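Local atomic coordinates of eukaryotic translation initiation factor 4E type 5 (Leishmania major, PDB entry 7KCJ), a protein that probably binds the 7-methylguanosine cap of messenger RNA and acts in the initiation of translation. Residues R98-L104 with E151-V157; S165-A169 with N187-A191. One frame throughout, in Å; residues are numbered along the deposited sequence.

Contact 1. Residues R98-L104 with E151-V157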
ATOM      1  N   ARG A  98      -5.744   7.238  -7.416  1.00 38.45           N
ATOM      2  CA  ARG A  98      -5.120   6.776  -6.189  1.00 38.75           C
ATOM      3  C   ARG A  98      -5.429   7.622  -4.966  1.00 37.80           C
ATOM      4  O   ARG A  98      -5.825   8.781  -5.084  1.00 37.14           O
ATOM      5  CB  ARG A  98      -3.605   6.634  -6.393  1.00 41.35           C
ATOM      6  CG  ARG A  98      -2.900   7.953  -6.574  1.00 46.95           C
ATOM      7  CD  ARG A  98      -1.488   7.779  -7.093  1.00 51.15           C
ATOM      8  NE  ARG A  98      -0.905   9.074  -7.434  1.00 55.80           N
ATOM      9  CZ  ARG A  98       0.351   9.428  -7.180  1.00 59.51           C
ATOM     10  NH1 ARG A  98       1.177   8.585  -6.568  1.00 58.84           N
ATOM     11  NH2 ARG A  98       0.785  10.634  -7.511  1.00 60.56           N
ATOM     12  N   ILE A  99      -5.261   7.012  -3.781  1.00 37.51           N
ATOM     13  CA  ILE A  99      -5.437   7.683  -2.499  1.00 37.85           C
ATOM     14  C   ILE A  99      -4.136   7.521  -1.724  1.00 38.47           C
ATOM     15  O   ILE A  99      -3.639   6.402  -1.585  1.00 38.75           O
ATOM     16  CB  ILE A  99      -6.660   7.118  -1.713  1.00 38.06           C
ATOM     17  CG1 ILE A  99      -7.980   7.504  -2.385  1.00 38.52           C
ATOM     18  CG2 ILE A  99      -6.643   7.580  -0.263  1.00 38.51           C
ATOM     19  CD1 ILE A  99      -9.156   6.749  -1.861  1.00 39.30           C
ATOM     20  N   MET A 100      -3.543   8.633  -1.273  1.00 38.69           N
ATOM     21  CA  MET A 100      -2.317   8.578  -0.474  1.00 38.93           C
ATOM     22  C   MET A 100      -2.654   8.887   0.952  1.00 37.81           C
ATOM     23  O   MET A 100      -3.341   9.872   1.223  1.00 37.30           O
ATOM     24  CB  MET A 100      -1.254   9.587  -0.943  1.00 41.19           C
ATOM     25  CG  MET A 100      -1.047   9.634  -2.426  1.00 46.68           C
ATOM     26  SD  MET A 100      -0.618   8.157  -3.298  1.00 61.56           S
ATOM     27  CE  MET A 100       1.163   8.180  -3.009  1.00 62.81           C
ATOM     28  N   ILE A 101      -2.211   8.033   1.864  1.00 37.08           N
ATOM     29  CA  ILE A 101      -2.407   8.219   3.297  1.00 36.65           C
ATOM     30  C   ILE A 101      -1.029   8.272   3.947  1.00 35.57           C
ATOM     31  O   ILE A 101      -0.320   7.260   3.946  1.00 35.38           O
ATOM     32  CB  ILE A 101      -3.241   7.054   3.883  1.00 37.36           C
ATOM     33  CG1 ILE A 101      -4.594   6.919   3.172  1.00 38.52           C
ATOM     34  CG2 ILE A 101      -3.446   7.219   5.381  1.00 37.69           C
ATOM     35  CD1 ILE A 101      -5.041   5.573   3.057  1.00 39.84           C
ATOM     36  N   ASN A 102      -0.641   9.427   4.498  1.00 34.20           N
ATOM     37  CA  ASN A 102       0.641   9.540   5.213  1.00 33.86           C
ATOM     38  C   ASN A 102       0.407   9.357   6.704  1.00 33.55           C
ATOM     39  O   ASN A 102      -0.459  10.017   7.262  1.00 33.37           O
ATOM     40  CB  ASN A 102       1.300  10.881   4.963  1.00 34.99           C
ATOM     41  CG  ASN A 102       1.728  11.039   3.526  1.00 39.37           C
ATOM     42  OD1 ASN A 102       2.780  10.533   3.124  1.00 41.46           O
ATOM     43  ND2 ASN A 102       0.928  11.729   2.730  1.00 40.78           N
ATOM     44  N   LEU A 103       1.135   8.434   7.336  1.00 32.52           N
ATOM     45  CA  LEU A 103       0.960   8.131   8.753  1.00 32.49           C
ATOM     46  C   LEU A 103       2.246   8.565   9.427  1.00 33.87           C
ATOM     47  O   LEU A 103       3.286   7.978   9.161  1.00 34.33           O
ATOM     48  CB  LEU A 103       0.724   6.620   8.930  1.00 31.54           C
ATOM     49  CG  LEU A 103      -0.449   6.050   8.161  1.00 31.29           C
ATOM     50  CD1 LEU A 103      -0.469   4.509   8.219  1.00 31.73           C
ATOM     51  CD2 LEU A 103      -1.785   6.677   8.648  1.00 31.14           C
ATOM     52  N   LEU A 104       2.195   9.618  10.249  1.00 33.98           N
ATOM     53  CA  LEU A 104       3.387  10.203  10.846  1.00 35.16           C
ATOM     54  C   LEU A 104       3.997   9.478  12.045  1.00 36.52           C
ATOM     55  O   LEU A 104       5.218   9.424  12.136  1.00 37.09           O
ATOM     56  CB  LEU A 104       3.125  11.674  11.259  1.00 35.48           C
ATOM     57  CG  LEU A 104       2.626  12.683  10.207  1.00 36.93           C
ATOM     58  CD1 LEU A 104       2.807  14.097  10.700  1.00 37.41           C
ATOM     59  CD2 LEU A 104       3.366  12.563   8.904  1.00 37.53           C
ATOM     60  N   GLU A 151       9.094   7.102  12.496  1.00 38.19           N
ATOM     61  CA  GLU A 151       8.244   5.968  12.116  1.00 38.12           C
ATOM     62  C   GLU A 151       7.262   6.297  10.997  1.00 37.66           C
ATOM     63  O   GLU A 151       6.364   5.516  10.737  1.00 38.68           O
ATOM     64  CB  GLU A 151       7.537   5.357  13.325  1.00 39.94           C
ATOM     65  CG  GLU A 151       8.524   4.943  14.403  1.00 45.53           C
ATOM     66  CD  GLU A 151       7.949   4.172  15.573  1.00 50.97           C
ATOM     67  OE1 GLU A 151       6.849   3.596  15.427  1.00 51.69           O
ATOM     68  OE2 GLU A 151       8.607   4.140  16.635  1.00 53.33           O
ATOM     69  N   GLN A 152       7.452   7.416  10.306  1.00 36.08           N
ATOM     70  CA  GLN A 152       6.567   7.828   9.229  1.00 35.29           C
ATOM     71  C   GLN A 152       6.554   6.863   8.053  1.00 34.59           C
ATOM     72  O   GLN A 152       7.615   6.397   7.626  1.00 34.22           O
ATOM     73  CB  GLN A 152       6.938   9.223   8.733  1.00 35.94           C
ATOM     74  CG  GLN A 152       5.934   9.783   7.732  1.00 39.29           C
ATOM     75  CD  GLN A 152       6.342  11.131   7.181  1.00 43.18           C
ATOM     76  OE1 GLN A 152       7.422  11.684   7.511  1.00 45.76           O
ATOM     77  NE2 GLN A 152       5.496  11.667   6.295  1.00 42.97           N
ATOM     78  N   ILE A 153       5.347   6.532   7.558  1.00 33.76           N
ATOM     79  CA  ILE A 153       5.133   5.692   6.382  1.00 34.22           C
ATOM     80  C   ILE A 153       4.054   6.314   5.470  1.00 34.74           C
ATOM     81  O   ILE A 153       3.278   7.167   5.893  1.00 34.52           O
ATOM     82  CB  ILE A 153       4.791   4.215   6.739  1.00 34.86           C
ATOM     83  CG1 ILE A 153       3.395   4.087   7.404  1.00 36.23           C
ATOM     84  CG2 ILE A 153       5.867   3.591   7.605  1.00 35.30           C
ATOM     85  CD1 ILE A 153       2.992   2.664   7.769  1.00 37.17           C
ATOM     86  N   ARG A 154       4.018   5.883   4.202  1.00 35.46           N
ATOM     87  CA  ARG A 154       2.972   6.301   3.273  1.00 36.02           C
ATOM     88  C   ARG A 154       2.310   5.088   2.675  1.00 36.23           C
ATOM     89  O   ARG A 154       3.002   4.213   2.173  1.00 36.85           O
ATOM     90  CB  ARG A 154       3.511   7.175   2.136  1.00 37.61           C
ATOM     91  CG  ARG A 154       2.360   7.692   1.251  1.00 43.21           C
ATOM     92  CD  ARG A 154       2.818   8.335  -0.030  1.00 49.65           C
ATOM     93  NE  ARG A 154       3.746   9.437   0.165  1.00 56.25           N
ATOM     94  CZ  ARG A 154       4.412  10.032  -0.823  1.00 61.28           C
ATOM     95  NH1 ARG A 154       4.276   9.607  -2.078  1.00 61.39           N
ATOM     96  NH2 ARG A 154       5.244  11.033  -0.561  1.00 62.05           N
ATOM     97  N   VAL A 155       0.989   5.039   2.700  1.00 36.02           N
ATOM     98  CA  VAL A 155       0.242   3.969   2.071  1.00 36.79           C
ATOM     99  C   VAL A 155      -0.416   4.552   0.824  1.00 36.41           C
ATOM    100  O   VAL A 155      -1.054   5.607   0.884  1.00 36.54           O
ATOM    101  CB  VAL A 155      -0.788   3.321   3.018  1.00 38.35           C
ATOM    102  CG1 VAL A 155      -1.479   2.137   2.328  1.00 39.25           C
ATOM    103  CG2 VAL A 155      -0.133   2.867   4.316  1.00 38.70           C
ATOM    104  N   GLU A 156      -0.194   3.925  -0.316  1.00 36.08           N
ATOM    105  CA  GLU A 156      -0.744   4.357  -1.597  1.00 36.32           C
ATOM    106  C   GLU A 156      -1.727   3.282  -2.060  1.00 36.33           C
ATOM    107  O   GLU A 156      -1.341   2.123  -2.208  1.00 36.29           O
ATOM    108  CB  GLU A 156       0.395   4.527  -2.618  1.00 38.97           C
ATOM    109  CG  GLU A 156      -0.052   4.834  -4.046  1.00 46.79           C
ATOM    110  CD  GLU A 156       1.088   4.995  -5.036  1.00 56.84           C
ATOM    111  OE1 GLU A 156       0.892   5.662  -6.074  1.00 57.71           O
ATOM    112  OE2 GLU A 156       2.184   4.449  -4.769  1.00 62.78           O
ATOM    113  N   VAL A 157      -2.985   3.656  -2.281  1.00 36.32           N
ATOM    114  CA  VAL A 157      -4.022   2.715  -2.719  1.00 37.04           C
ATOM    115  C   VAL A 157      -4.419   3.014  -4.155  1.00 37.22           C
ATOM    116  O   VAL A 157      -4.794   4.146  -4.434  1.00 36.91           O
ATOM    117  CB  VAL A 157      -5.284   2.836  -1.816  1.00 37.92           C
ATOM    118  CG1 VAL A 157      -6.278   1.718  -2.126  1.00 38.45           C
ATOM    119  CG2 VAL A 157      -4.924   2.860  -0.323  1.00 38.01           C
TER
HETATM  120  O   HOH W   1       7.305   8.964  13.967  1.00 32.22           O
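Alternation along paired strands sorts side chains by face, and these two antiparallel strands sort them cleanly. Ile99, Ile101 and Leu103 point to the same face as Val157, Val155 and Ile153, their partners in hydrogen-bonded pairs; Leu103 CD1 lies 3.9 Å from Ile153 CD1 and 4.2 Å from Val155 CG2. In the curved antiparallel sheet of the eIF4E fold, helices 108-121 and 165-178 pack on this apolar face, Val116 touching both Ile101 and Val155. Met100, Asn102, Arg154 and Glu156 occupy the other face. There Met100, with all three chi angles in m, leans toward the neighbouring strand, bringing SD to 3.5 Å from Glu156 CG and CE to 3.4 Å from Arg154 CD. Arg154 bends at chi3 (m), and its NE donates to Asn102 OD1 at 3.3 Å, while Asn102 ND2 hydrogen-bonds to Asn187 OD1. Extended Glu156 receives Arg98 NH1 on OE1 in a 3.0 Å salt bridge; its OE2 pairs with Arg140, and Arg98 NE donates a hydrogen bond to Ser192 O.

Contact 2. Residues S165-A169 with N187-A191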
ATOM      1  N   SER A 165     -13.568   7.077  -5.614  1.00 44.16           N
ATOM      2  CA  SER A 165     -12.551   7.745  -4.820  1.00 44.36           C
ATOM      3  C   SER A 165     -13.097   8.546  -3.636  1.00 44.97           C
ATOM      4  O   SER A 165     -12.633   8.346  -2.517  1.00 45.01           O
ATOM      5  CB  SER A 165     -11.689   8.628  -5.720  1.00 44.53           C
ATOM      6  OG  SER A 165     -10.496   9.022  -5.068  1.00 45.52           O
ATOM      7  N   HIS A 166     -14.066   9.445  -3.873  1.00 44.85           N
ATOM      8  CA  HIS A 166     -14.617  10.253  -2.797  1.00 45.42           C
ATOM      9  C   HIS A 166     -15.245   9.399  -1.685  1.00 44.50           C
ATOM     10  O   HIS A 166     -14.961   9.642  -0.522  1.00 44.32           O
ATOM     11  CB  HIS A 166     -15.577  11.326  -3.320  1.00 47.31           C
ATOM     12  CG  HIS A 166     -16.052  12.256  -2.248  1.00 52.30           C
ATOM     13  ND1 HIS A 166     -15.161  13.049  -1.534  1.00 55.09           N
ATOM     14  CD2 HIS A 166     -17.306  12.487  -1.790  1.00 53.90           C
ATOM     15  CE1 HIS A 166     -15.903  13.737  -0.675  1.00 55.65           C
ATOM     16  NE2 HIS A 166     -17.199  13.439  -0.796  1.00 55.26           N
ATOM     17  N   ALA A 167     -16.037   8.384  -2.033  1.00 43.58           N
ATOM     18  CA  ALA A 167     -16.651   7.519  -1.031  1.00 43.39           C
ATOM     19  C   ALA A 167     -15.614   6.739  -0.213  1.00 42.90           C
ATOM     20  O   ALA A 167     -15.767   6.636   1.001  1.00 42.87           O
ATOM     21  CB  ALA A 167     -17.629   6.558  -1.684  1.00 43.67           C
ATOM     22  N   VAL A 168     -14.556   6.215  -0.864  1.00 41.84           N
ATOM     23  CA  VAL A 168     -13.523   5.461  -0.171  1.00 41.48           C
ATOM     24  C   VAL A 168     -12.717   6.400   0.737  1.00 40.71           C
ATOM     25  O   VAL A 168     -12.473   6.069   1.897  1.00 40.85           O
ATOM     26  CB  VAL A 168     -12.593   4.728  -1.191  1.00 42.57           C
ATOM     27  CG1 VAL A 168     -11.375   4.129  -0.499  1.00 43.22           C
ATOM     28  CG2 VAL A 168     -13.347   3.649  -1.955  1.00 43.39           C
ATOM     29  N   ALA A 169     -12.302   7.562   0.210  1.00 39.60           N
ATOM     30  CA  ALA A 169     -11.528   8.514   0.990  1.00 39.77           C
ATOM     31  C   ALA A 169     -12.311   9.013   2.200  1.00 40.04           C
ATOM     32  O   ALA A 169     -11.749   9.088   3.289  1.00 40.54           O
ATOM     33  CB  ALA A 169     -11.096   9.686   0.124  1.00 39.99           C
ATOM     34  N   ASN A 187      -2.605  12.323   7.142  1.00 31.80           N
ATOM     35  CA  ASN A 187      -3.335  13.050   6.115  1.00 33.39           C
ATOM     36  C   ASN A 187      -3.760  12.130   4.974  1.00 33.53           C
ATOM     37  O   ASN A 187      -3.079  11.139   4.661  1.00 32.75           O
ATOM     38  CB  ASN A 187      -2.597  14.287   5.613  1.00 35.83           C
ATOM     39  CG  ASN A 187      -1.242  13.982   5.084  1.00 41.46           C
ATOM     40  OD1 ASN A 187      -1.097  13.486   3.948  1.00 44.63           O
ATOM     41  ND2 ASN A 187      -0.212  14.269   5.900  1.00 41.37           N
ATOM     42  N   ILE A 188      -4.919  12.441   4.383  1.00 34.00           N
ATOM     43  CA  ILE A 188      -5.478  11.665   3.302  1.00 35.39           C
ATOM     44  C   ILE A 188      -5.623  12.571   2.103  1.00 36.75           C
ATOM     45  O   ILE A 188      -6.156  13.675   2.217  1.00 37.09           O
ATOM     46  CB  ILE A 188      -6.841  11.038   3.696  1.00 36.51           C
ATOM     47  CG1 ILE A 188      -6.695  10.150   4.935  1.00 37.96           C
ATOM     48  CG2 ILE A 188      -7.425  10.240   2.516  1.00 36.82           C
ATOM     49  CD1 ILE A 188      -7.953   9.718   5.535  1.00 39.79           C
ATOM     50  N   ALA A 189      -5.149  12.113   0.948  1.00 37.61           N
ATOM     51  CA  ALA A 189      -5.242  12.895  -0.271  1.00 39.21           C
ATOM     52  C   ALA A 189      -5.695  12.025  -1.437  1.00 40.19           C
ATOM     53  O   ALA A 189      -5.354  10.849  -1.501  1.00 40.64           O
ATOM     54  CB  ALA A 189      -3.896  13.524  -0.585  1.00 39.45           C
ATOM     55  N   GLU A 190      -6.470  12.597  -2.349  1.00 40.40           N
ATOM     56  CA  GLU A 190      -6.895  11.911  -3.563  1.00 41.10           C
ATOM     57  C   GLU A 190      -6.110  12.525  -4.707  1.00 42.13           C
ATOM     58  O   GLU A 190      -5.968  13.753  -4.778  1.00 42.35           O
ATOM     59  CB  GLU A 190      -8.387  12.114  -3.817  1.00 42.21           C
ATOM     60  CG  GLU A 190      -9.260  11.585  -2.702  1.00 46.31           C
ATOM     61  CD  GLU A 190     -10.703  12.010  -2.865  1.00 52.50           C
ATOM     62  OE1 GLU A 190     -11.359  11.527  -3.818  1.00 53.21           O
ATOM     63  OE2 GLU A 190     -11.170  12.844  -2.057  1.00 54.63           O
ATOM     64  N   ALA A 191      -5.603  11.693  -5.603  1.00 42.54           N
ATOM     65  CA  ALA A 191      -4.819  12.183  -6.733  1.00 43.54           C
ATOM     66  C   ALA A 191      -4.930  11.271  -7.934  1.00 44.17           C
ATOM     67  O   ALA A 191      -5.223  10.082  -7.793  1.00 44.18           O
ATOM     68  CB  ALA A 191      -3.349  12.330  -6.325  1.00 43.79           C
TER
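Helix-on-sheet packing at the margin of a domain is the type of contact made here: the first turn of helix 165-178 lies against strand 186-191, the outermost strand at one end of the sheet. The two short segments run almost antiparallel, at 171°, with their axes 9.5 Å apart at closest approach, a spacing that side chains must bridge. Alternation in the strand decides which ones do so. Ile188 and Glu190 direct their CA-to-CB bonds toward the helix, whereas Ala189 and Ala191 point away from it. On the helical side, Ser165 and Ala169 stand four residues apart, one turn, joined by the backbone hydrogen bond from Ala169 N to Ser165 O (2.9 Å), and both face the strand. This is the alpha/beta layering of the eIF4E fold, in which helices pack on one face of a curved antiparallel sheet; Ser165, Val168 and Ile188 all touch Ile99 of the adjoining strand. The methyl group of Ala169 meets both strand side chains: its CB lies 3.8 Å from Glu190 CD and 4.4 Å from Ile188 CG2, the latter a purely apolar touch. Glu190 contributes the largest share of the contact. Its chi1 in m and chi2 in t carry the carboxylate across to the start of the helix, where Ser165 OG and Glu190 OE1 are 2.9 Å apart, within hydrogen-bonding distance. The second carboxylate oxygen, Glu190 OE2, approaches the edge of the His166 ring, 4.0 Å from ND1, too far for a hydrogen bond.

How the contacts relate
Following the chain from the N terminus, three strands of the sheet are already laid down before strand 97-103 opens contact 1; helices 108-121 and 123-129 and strand 136-143 follow before strand 153-159 returns to its side and contact 1 closes a connection of 46 residues. The chain passes next into helix 165-178, and strand 186-191 closes contact 2 after only 17 intervening residues. The two contacts are therefore in series, neither nested nor crossed. They meet in space because strand 97-103 lies between strands 153-159 and 186-191: Met100 N and Ala189 O, 2.9 Å apart, probably hydrogen-bond. Contact 1 joins strands within the sheet, and contact 2 ties its edge to a helical layer.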